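Local coordinates for protein beta-agarase D (PDB 4ASM) that cleaves the beta-1,4-linkages of agarose in a random, endo-acting manner with retention of the anomeric configuration, at residues A[126-131]-A[316-321]; A[58-63]-A[151-156]; A[170-175]-A[339-344]. All coordinates share one frame; numbering follows the deposited sequence.

In the fold
All three contacts belong to the GH16 catalytic domain of beta-agarase D, whose family fold is a curved beta-jelly-roll sandwich. Contacts 1 and 2 are neighbours, with centres 10 Å apart. They reach neighbouring, antiparallel strands, 320-326 in contact 1 and 147-153 in contact 2, and touch through D320 with H61 and K317 with D156. Contact 3, about 36 Å from contact 1 and 30 Å from contact 2 between centres, joins surface loop 170-175 to the short helix 340-343, away from the known sites. Along the chain the segments of contact 1 alternate with those of both others, whereas contact 2 closes before contact 3 opens. Residues distant in sequence are thus tied at two places.

Contact 1: A[126-131]-A[316-321]; sequences KTRVKY and SKEMDI
V129 O is met by two groups of 316-321: M319 N donates to it at 2.8 Å, and the CA of E318 lies 3.3 Å from V129 O in a CA-H...O contact. The return bond, V129 N to M319 O, measures 2.9 Å, so V129 and M319 form a single antiparallel hydrogen-bonded bridge. Beside it, R128 has CG anti to its carbonyl carbon (chi1 -68°) and is extended from there to NE, lying alongside D320 and pointing the same way. R128 NE donates to D320 OD1 at 2.9 Å, with the acceptor in the guanidinium plane and the donor on the syn side but 27° out of the carboxylate plane. R128 NH1 makes a longer salt bridge of 3.3 Å to E318 OE2, reached from above a carboxylate turned 66° from the guanidinium. Water 2 links R128 NH2 to D320 OD2, an oxygen also hydrogen-bonded to H61 ND1. In the GH16 jelly roll this pairing lies beyond the end of strand 112-125, on the run that leads into strand 320-326, the two strands being antiparallel partners. Water 1 continues the connection by bridging T127 O and I321 N. Away from the charges, V129 CG1 meets I321 CD1 at 3.8 Å, the two side chains crossing at about a right angle, with L152 and V358 packed against both. K130 runs fully extended past the backbone of E318; its NZ makes a weak bond of 3.2 Å to S316 O and donates to waters 3 and 4, which lead on to E318 N and S316 O respectively.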
loop_
_atom_site.group_PDB
_atom_site.type_symbol
_atom_site.label_atom_id
_atom_site.label_comp_id
_atom_site.label_asym_id
_atom_site.label_seq_id
_atom_site.Cartn_x
_atom_site.Cartn_y
_atom_site.Cartn_z
ATOM N N LYS A 126 9.871 -10.835 8.054
ATOM C CA LYS A 126 9.875 -12.279 8.357
ATOM C C LYS A 126 8.753 -12.693 9.311
ATOM O O LYS A 126 8.556 -13.887 9.544
ATOM C CB LYS A 126 11.228 -12.674 8.940
ATOM C CG LYS A 126 12.338 -12.425 7.949
ATOM C CD LYS A 126 12.779 -13.690 7.292
ATOM C CE LYS A 126 13.979 -14.248 7.983
ATOM N NZ LYS A 126 14.340 -15.531 7.335
ATOM N N THR A 127 8.041 -11.710 9.863
ATOM C CA THR A 127 6.955 -11.960 10.794
ATOM C C THR A 127 5.651 -11.529 10.145
ATOM O O THR A 127 5.486 -10.338 9.832
ATOM C CB THR A 127 7.159 -11.206 12.120
ATOM O OG1 THR A 127 8.441 -11.563 12.659
ATOM C CG2 THR A 127 6.042 -11.568 13.126
ATOM N N ARG A 128 4.739 -12.481 9.963
ATOM C CA ARG A 128 3.446 -12.210 9.336
ATOM C C ARG A 128 2.473 -11.562 10.302
ATOM O O ARG A 128 2.643 -11.612 11.516
ATOM C CB ARG A 128 2.871 -13.495 8.731
ATOM C CG ARG A 128 3.700 -13.970 7.545
ATOM C CD ARG A 128 3.162 -15.251 6.940
ATOM N NE ARG A 128 3.965 -15.658 5.788
ATOM C CZ ARG A 128 4.205 -16.928 5.469
ATOM N NH1 ARG A 128 3.679 -17.898 6.211
ATOM N NH2 ARG A 128 4.933 -17.232 4.406
ATOM N N VAL A 129 1.450 -10.925 9.743
ATOM C CA VAL A 129 0.426 -10.276 10.557
ATOM C C VAL A 129 -0.968 -10.779 10.194
ATOM O O VAL A 129 -1.224 -11.207 9.056
ATOM C CB VAL A 129 0.499 -8.736 10.426
ATOM C CG1 VAL A 129 1.896 -8.212 10.793
ATOM C CG2 VAL A 129 0.116 -8.246 9.026
ATOM N N LYS A 130 -1.874 -10.715 11.164
ATOM C CA LYS A 130 -3.273 -11.086 10.938
ATOM C C LYS A 130 -4.145 -10.305 11.916
ATOM O O LYS A 130 -3.709 -9.988 13.032
ATOM C CB LYS A 130 -3.478 -12.606 11.133
ATOM C CG LYS A 130 -4.812 -13.114 10.520
ATOM C CD LYS A 130 -4.955 -14.629 10.663
ATOM C CE LYS A 130 -6.232 -15.111 10.002
ATOM N NZ LYS A 130 -6.254 -16.603 9.966
ATOM N N TYR A 131 -5.378 -9.991 11.509
ATOM C CA TYR A 131 -6.290 -9.301 12.408
ATOM C C TYR A 131 -6.392 -10.084 13.732
ATOM O O TYR A 131 -6.300 -11.325 13.747
ATOM C CB TYR A 131 -7.677 -9.128 11.766
ATOM C CG TYR A 131 -8.434 -10.426 11.648
ATOM C CD1 TYR A 131 -9.241 -10.881 12.703
ATOM C CD2 TYR A 131 -8.331 -11.204 10.494
ATOM C CE1 TYR A 131 -9.899 -12.091 12.614
ATOM C CE2 TYR A 131 -9.013 -12.427 10.395
ATOM C CZ TYR A 131 -9.790 -12.850 11.463
ATOM O OH TYR A 131 -10.470 -14.053 11.384
ATOM N N SER A 316 -9.230 -13.333 5.496
ATOM C CA SER A 316 -9.180 -14.545 6.293
ATOM C C SER A 316 -7.775 -15.101 6.428
ATOM O O SER A 316 -7.586 -16.119 7.094
ATOM C CB SER A 316 -10.100 -15.607 5.677
ATOM O OG SER A 316 -9.711 -15.947 4.362
ATOM N N LYS A 317 -6.795 -14.457 5.790
ATOM C CA LYS A 317 -5.444 -15.024 5.727
ATOM C C LYS A 317 -4.390 -14.101 6.319
ATOM O O LYS A 317 -4.428 -12.874 6.103
ATOM C CB LYS A 317 -5.082 -15.362 4.281
ATOM C CG LYS A 317 -5.937 -16.517 3.723
ATOM C CD LYS A 317 -5.831 -16.656 2.207
ATOM C CE LYS A 317 -6.619 -17.875 1.724
ATOM N NZ LYS A 317 -6.616 -17.983 0.238
ATOM N N GLU A 318 -3.449 -14.679 7.065
ATOM C CA GLU A 318 -2.262 -13.935 7.490
ATOM C C GLU A 318 -1.515 -13.383 6.267
ATOM O O GLU A 318 -1.555 -13.950 5.157
ATOM C CB GLU A 318 -1.312 -14.765 8.371
ATOM C CG GLU A 318 -0.636 -15.904 7.636
ATOM C CD GLU A 318 0.374 -16.666 8.474
ATOM O OE1 GLU A 318 0.620 -16.277 9.633
ATOM O OE2 GLU A 318 0.924 -17.650 7.923
ATOM N N MET A 319 -0.815 -12.278 6.496
ATOM C CA MET A 319 -0.185 -11.523 5.421
ATOM C C MET A 319 1.273 -11.162 5.705
ATOM O O MET A 319 1.660 -10.965 6.855
ATOM C CB MET A 319 -0.985 -10.247 5.148
ATOM C CG MET A 319 -2.401 -10.540 4.672
ATOM S SD MET A 319 -3.232 -9.013 4.207
ATOM C CE MET A 319 -4.876 -9.699 3.935
ATOM N N ASP A 320 2.079 -11.133 4.643
ATOM C CA ASP A 320 3.434 -10.597 4.700
ATOM C C ASP A 320 3.419 -9.085 4.618
ATOM O O ASP A 320 2.692 -8.505 3.804
ATOM C CB ASP A 320 4.248 -11.110 3.509
ATOM C CG ASP A 320 4.372 -12.629 3.499
ATOM O OD1 ASP A 320 4.738 -13.191 4.555
ATOM O OD2 ASP A 320 4.120 -13.241 2.445
ATOM N N ILE A 321 4.264 -8.446 5.427
ATOM C CA ILE A 321 4.498 -6.995 5.306
ATOM C C ILE A 321 5.548 -6.781 4.225
ATOM O O ILE A 321 6.649 -7.352 4.302
ATOM C CB ILE A 321 5.019 -6.356 6.606
ATOM C CG1 ILE A 321 4.067 -6.599 7.767
ATOM C CG2 ILE A 321 5.232 -4.845 6.397
ATOM C CD1 ILE A 321 4.712 -6.358 9.139
HETATM O O HOH W 1 5.637 -10.230 7.129
HETATM O O HOH W 2 5.772 -15.351 2.315
HETATM O O HOH W 3 -3.996 -17.243 8.366
HETATM O O HOH W 4 -8.695 -17.738 9.167
#

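Contact 2: A[58-63]-A[151-156]; sequences NKYHNR and WLLSPD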
loop_
_atom_site.group_PDB
_atom_site.type_symbol
_atom_site.label_atom_id
_atom_site.label_comp_id
_atom_site.label_asym_id
_atom_site.label_seq_id
_atom_site.Cartn_x
_atom_site.Cartn_y
_atom_site.Cartn_z
ATOM N N ASN A 58 15.596 -9.005 1.540
ATOM C CA ASN A 58 15.635 -7.998 0.482
ATOM C C ASN A 58 15.031 -8.467 -0.834
ATOM O O ASN A 58 15.554 -8.161 -1.925
ATOM C CB ASN A 58 17.065 -7.442 0.295
ATOM C CG ASN A 58 18.083 -8.521 -0.093
ATOM O OD1 ASN A 58 17.799 -9.727 -0.024
ATOM N ND2 ASN A 58 19.278 -8.084 -0.506
ATOM N N LYS A 59 13.893 -9.160 -0.737
ATOM C CA LYS A 59 13.218 -9.663 -1.915
ATOM C C LYS A 59 11.707 -9.660 -1.695
ATOM O O LYS A 59 11.249 -9.666 -0.565
ATOM C CB LYS A 59 13.738 -11.088 -2.236
ATOM C CG LYS A 59 13.230 -11.697 -3.530
ATOM C CD LYS A 59 13.990 -13.006 -3.783
ATOM C CE LYS A 59 13.468 -13.707 -5.023
ATOM N NZ LYS A 59 14.413 -14.794 -5.453
ATOM N N TYR A 60 10.969 -9.645 -2.801
ATOM C CA TYR A 60 9.535 -9.893 -2.772
ATOM C C TYR A 60 9.249 -11.237 -2.098
ATOM O O TYR A 60 10.082 -12.135 -2.096
ATOM C CB TYR A 60 9.069 -9.921 -4.216
ATOM C CG TYR A 60 7.607 -10.093 -4.469
ATOM C CD1 TYR A 60 6.673 -9.157 -3.995
ATOM C CD2 TYR A 60 7.145 -11.147 -5.244
ATOM C CE1 TYR A 60 5.300 -9.284 -4.293
ATOM C CE2 TYR A 60 5.788 -11.290 -5.522
ATOM C CZ TYR A 60 4.870 -10.356 -5.051
ATOM O OH TYR A 60 3.517 -10.493 -5.338
ATOM N N HIS A 61 8.048 -11.369 -1.548
ATOM C CA HIS A 61 7.751 -12.425 -0.570
ATOM C C HIS A 61 7.779 -13.850 -1.115
ATOM O O HIS A 61 7.378 -14.110 -2.255
ATOM C CB HIS A 61 6.407 -12.120 0.135
ATOM C CG HIS A 61 5.183 -12.333 -0.714
ATOM N ND1 HIS A 61 3.958 -12.613 -0.151
ATOM C CD2 HIS A 61 4.994 -12.334 -2.057
ATOM C CE1 HIS A 61 3.063 -12.755 -1.111
ATOM N NE2 HIS A 61 3.661 -12.591 -2.277
ATOM N N ASN A 62 8.261 -14.764 -0.276
ATOM C CA ASN A 62 8.278 -16.187 -0.651
ATOM C C ASN A 62 6.884 -16.756 -0.863
ATOM O O ASN A 62 5.882 -16.251 -0.347
ATOM C CB ASN A 62 8.989 -17.029 0.418
ATOM C CG ASN A 62 10.476 -16.749 0.514
ATOM O OD1 ASN A 62 11.125 -16.360 -0.450
ATOM N ND2 ASN A 62 11.024 -16.965 1.708
ATOM N N ARG A 63 6.844 -17.853 -1.614
ATOM C CA ARG A 63 5.643 -18.666 -1.752
ATOM C C ARG A 63 5.241 -19.328 -0.431
ATOM O O ARG A 63 6.062 -19.440 0.470
ATOM C CB ARG A 63 5.912 -19.732 -2.805
ATOM C CG ARG A 63 6.027 -19.155 -4.177
ATOM C CD ARG A 63 6.612 -20.144 -5.148
ATOM N NE ARG A 63 6.736 -19.537 -6.467
ATOM C CZ ARG A 63 5.732 -19.413 -7.331
ATOM N NH1 ARG A 63 4.521 -19.873 -7.021
ATOM N NH2 ARG A 63 5.936 -18.837 -8.509
ATOM N N TRP A 151 2.667 -2.220 2.358
ATOM C CA TRP A 151 1.460 -3.014 2.175
ATOM C C TRP A 151 1.567 -4.413 2.769
ATOM O O TRP A 151 2.643 -4.814 3.235
ATOM C CB TRP A 151 1.076 -3.043 0.682
ATOM C CG TRP A 151 2.151 -3.473 -0.292
ATOM C CD1 TRP A 151 3.381 -2.887 -0.501
ATOM C CD2 TRP A 151 2.059 -4.554 -1.224
ATOM N NE1 TRP A 151 4.049 -3.553 -1.503
ATOM C CE2 TRP A 151 3.261 -4.580 -1.960
ATOM C CE3 TRP A 151 1.071 -5.507 -1.504
ATOM C CZ2 TRP A 151 3.508 -5.533 -2.957
ATOM C CZ3 TRP A 151 1.293 -6.443 -2.499
ATOM C CH2 TRP A 151 2.508 -6.447 -3.230
ATOM N N LEU A 152 0.436 -5.116 2.771
ATOM C CA LEU A 152 0.327 -6.473 3.321
ATOM C C LEU A 152 -0.217 -7.403 2.237
ATOM O O LEU A 152 -1.186 -7.044 1.533
ATOM C CB LEU A 152 -0.626 -6.472 4.527
ATOM C CG LEU A 152 -0.448 -5.404 5.600
ATOM C CD1 LEU A 152 -1.555 -5.502 6.648
ATOM C CD2 LEU A 152 0.941 -5.464 6.249
ATOM N N LEU A 153 0.374 -8.591 2.092
ATOM C CA LEU A 153 -0.057 -9.511 1.027
ATOM C C LEU A 153 0.019 -10.942 1.527
ATOM O O LEU A 153 1.062 -11.349 2.057
ATOM C CB LEU A 153 0.813 -9.342 -0.219
ATOM C CG LEU A 153 0.511 -10.199 -1.455
ATOM C CD1 LEU A 153 -0.890 -9.928 -2.021
ATOM C CD2 LEU A 153 1.582 -9.995 -2.541
ATOM N N SER A 154 -1.068 -11.697 1.377
ATOM C CA SER A 154 -1.034 -13.101 1.809
ATOM C C SER A 154 -0.019 -13.861 0.945
ATOM O O SER A 154 0.154 -13.534 -0.229
ATOM C CB SER A 154 -2.435 -13.735 1.761
ATOM O OG SER A 154 -2.897 -13.871 0.438
ATOM N N PRO A 155 0.694 -14.831 1.540
ATOM C CA PRO A 155 1.652 -15.638 0.754
ATOM C C PRO A 155 1.083 -16.206 -0.556
ATOM O O PRO A 155 1.811 -16.334 -1.535
ATOM C CB PRO A 155 2.023 -16.762 1.730
ATOM C CG PRO A 155 1.943 -16.112 3.058
ATOM C CD PRO A 155 0.774 -15.132 2.979
ATOM N N ASP A 156 -0.209 -16.552 -0.571
ATOM C CA ASP A 156 -0.795 -17.127 -1.790
ATOM C C ASP A 156 -1.309 -16.091 -2.786
ATOM O O ASP A 156 -1.902 -16.433 -3.812
ATOM C CB ASP A 156 -1.877 -18.161 -1.446
ATOM C CG ASP A 156 -3.211 -17.539 -1.032
ATOM O OD1 ASP A 156 -3.352 -16.290 -0.952
ATOM O OD2 ASP A 156 -4.137 -18.335 -0.772
HETATM O O HOH W 5 4.329 -15.583 -2.697
#
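The touching parts of 58-63 and 151-156 run 28° apart without a hydrogen bond between them, and the nearest alpha carbons, R63 CA and P155 CA, are 5.6 Å apart. Side chains therefore make most of the contact. H61 CG lies between its own backbone N and carbonyl carbon (chi1 73°), facing 151-156, from where the imidazole crosses L153 at about a right angle. The imidazole turns its edge at CE1 toward S154 O, 3.1 Å from H61 CE1, while L153 CD2 approaches H61 NE2 obliquely at 3.3 Å. The same methyl, L153 CD2, lies 3.4 Å from Y60 OH. H61 CD2 sits 3.5 Å above the centre of the Y60 ring, so one face of the phenol is covered from within its own segment. At the rim of that phenol Y60 CE1 meets W151 CH2 at 4.1 Å. Both imidazole nitrogens have carboxylate partners, D320 for ND1 and D157 for NE2, an environment that may favour the positively charged ring. An alanine here would probably cost D157 and D320 their shared imidazole, leaving D320 with R128, and open a gap where the ring lay beside L153 CD2 and over the face of Y60. Water 5 lies between N62 O and P155 O. Strand 147-153 runs between strands 159-166 and 320-326; W151 packs on E160, probably the catalytic nucleophile as in related enzymes, and an imidazole, probably from the crystallisation liquor, comes within about 3 Å of the W151 side chain (nearest atoms), whereas Y60 rests on C122 and H61 on T124, both of strand 112-125.

Contact 3: A[170-175]-A[339-344]; sequences PGNDNR and NAAEMA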
loop_
_atom_site.group_PDB
_atom_site.type_symbol
_atom_site.label_atom_id
_atom_site.label_comp_id
_atom_site.label_asym_id
_atom_site.label_seq_id
_atom_site.Cartn_x
_atom_site.Cartn_y
_atom_site.Cartn_z
ATOM N N PRO A 170 4.821 15.380 -8.243
ATOM C CA PRO A 170 4.089 15.805 -9.424
ATOM C C PRO A 170 4.863 15.669 -10.723
ATOM O O PRO A 170 4.273 15.778 -11.782
ATOM C CB PRO A 170 3.784 17.289 -9.147
ATOM C CG PRO A 170 4.854 17.731 -8.225
ATOM C CD PRO A 170 5.159 16.509 -7.357
ATOM N N GLY A 171 6.164 15.437 -10.654
ATOM C CA GLY A 171 7.007 15.483 -11.849
ATOM C C GLY A 171 7.566 16.876 -12.073
ATOM O O GLY A 171 6.948 17.864 -11.701
ATOM N N ASN A 172 8.736 16.936 -12.691
ATOM C CA ASN A 172 9.351 18.227 -12.996
ATOM C C ASN A 172 8.537 19.053 -13.985
ATOM O O ASN A 172 8.684 20.273 -14.011
ATOM C CB ASN A 172 10.809 18.056 -13.429
ATOM C CG ASN A 172 10.967 17.273 -14.732
ATOM O OD1 ASN A 172 9.999 16.866 -15.378
ATOM N ND2 ASN A 172 12.214 17.067 -15.124
ATOM N N ASP A 173 7.648 18.406 -14.745
ATOM C CA ASP A 173 6.724 19.100 -15.659
ATOM C C ASP A 173 5.269 19.032 -15.174
ATOM O O ASP A 173 4.345 19.352 -15.925
ATOM C CB ASP A 173 6.838 18.529 -17.081
ATOM C CG ASP A 173 6.522 17.033 -17.150
ATOM O OD1 ASP A 173 6.071 16.485 -16.120
ATOM O OD2 ASP A 173 6.751 16.415 -18.215
ATOM N N ASN A 174 5.059 18.581 -13.930
ATOM C CA ASN A 174 3.718 18.478 -13.340
ATOM C C ASN A 174 2.765 17.475 -13.987
ATOM O O ASN A 174 1.576 17.506 -13.706
ATOM C CB ASN A 174 3.028 19.855 -13.209
ATOM C CG ASN A 174 3.495 20.605 -12.006
ATOM O OD1 ASN A 174 3.432 20.093 -10.892
ATOM N ND2 ASN A 174 3.985 21.816 -12.211
ATOM N N ARG A 175 3.300 16.549 -14.778
ATOM C CA ARG A 175 2.439 15.572 -15.472
ATOM C C ARG A 175 1.677 14.628 -14.522
ATOM O O ARG A 175 0.678 14.023 -14.899
ATOM C CB ARG A 175 3.262 14.774 -16.474
ATOM C CG ARG A 175 4.231 13.796 -15.856
ATOM C CD ARG A 175 5.170 13.313 -16.949
ATOM N NE ARG A 175 6.194 12.439 -16.403
ATOM C CZ ARG A 175 7.220 12.839 -15.662
ATOM N NH1 ARG A 175 7.392 14.159 -15.367
ATOM N NH2 ARG A 175 8.082 11.938 -15.209
ATOM N N ASN A 339 11.340 10.683 -15.623
ATOM C CA ASN A 339 12.182 10.945 -16.770
ATOM C C ASN A 339 13.648 11.056 -16.363
ATOM O O ASN A 339 13.990 11.031 -15.177
ATOM C CB ASN A 339 11.701 12.176 -17.518
ATOM C CG ASN A 339 11.637 13.435 -16.639
ATOM O OD1 ASN A 339 12.576 13.752 -15.895
ATOM N ND2 ASN A 339 10.530 14.181 -16.754
ATOM N N ALA A 340 14.524 11.172 -17.356
ATOM C CA ALA A 340 15.957 11.176 -17.086
ATOM C C ALA A 340 16.400 12.321 -16.180
ATOM O O ALA A 340 17.217 12.123 -15.281
ATOM C CB ALA A 340 16.747 11.168 -18.399
ATOM N N ALA A 341 15.867 13.527 -16.401
ATOM C CA ALA A 341 16.210 14.671 -15.570
ATOM C C ALA A 341 15.843 14.429 -14.105
ATOM O O ALA A 341 16.636 14.710 -13.203
ATOM C CB ALA A 341 15.546 15.960 -16.119
ATOM N N GLU A 342 14.644 13.898 -13.861
ATOM C CA GLU A 342 14.217 13.581 -12.500
ATOM C C GLU A 342 15.100 12.530 -11.853
ATOM O O GLU A 342 15.390 12.617 -10.672
ATOM C CB GLU A 342 12.773 13.095 -12.515
ATOM C CG GLU A 342 11.751 14.187 -12.788
ATOM C CD GLU A 342 10.420 13.643 -13.303
ATOM O OE1 GLU A 342 10.306 12.421 -13.546
ATOM O OE2 GLU A 342 9.491 14.450 -13.507
ATOM N N MET A 343 15.515 11.537 -12.640
ATOM C CA MET A 343 16.354 10.448 -12.141
ATOM C C MET A 343 17.771 10.902 -11.819
ATOM O O MET A 343 18.516 10.175 -11.161
ATOM C CB MET A 343 16.401 9.292 -13.136
ATOM C CG MET A 343 15.208 8.368 -13.076
ATOM S SD MET A 343 15.047 7.404 -11.531
ATOM C CE MET A 343 16.734 7.235 -10.999
ATOM N N ALA A 344 18.139 12.099 -12.263
ATOM C CA ALA A 344 19.422 12.690 -11.896
ATOM C C ALA A 344 19.493 13.134 -10.430
ATOM O O ALA A 344 20.581 13.351 -9.899
ATOM C CB ALA A 344 19.766 13.836 -12.829
HETATM O O HOH W 6 8.395 14.086 -18.817
#
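The guanidinium of R175 and the carboxylate of E342 meet tip to tip and nearly coplanar, 15° apart, while water 6 lies 3.4 Å above one guanidinium face (water O to plane), displaced toward the rim. The grip is end-on: R175 NH2 donates to the syn lone pair of E342 OE1 at 2.8 Å, and R175 NH1 reaches E342 OE2 at 2.8 Å. Another edge position is taken by D173 OD1, 2.8 Å from R175 NH1 and also bound by the R175 backbone N in an Asx turn, the two donors reaching this oxygen from opposite faces of its plane. E342 OE2 accepts a second bond through its anti lone pair, from N172 N at 2.7 Å. The amides of N172 and N339 reach toward each other, with N339 ND2 to N172 OD1 at 3.1 Å. Water 6 joins N339 ND2 to D173 OD2. R175 also donates to the carbonyls of Y335 and S337, ahead of the helix. N339 N to E342 OE1 and E342 N to N339 OD1, each 2.9 Å, complete a capping box, with N339 as N-cap, at the start of the short, weakly bonded helix at about 340-343, docked onto the type I turn G171 to N174.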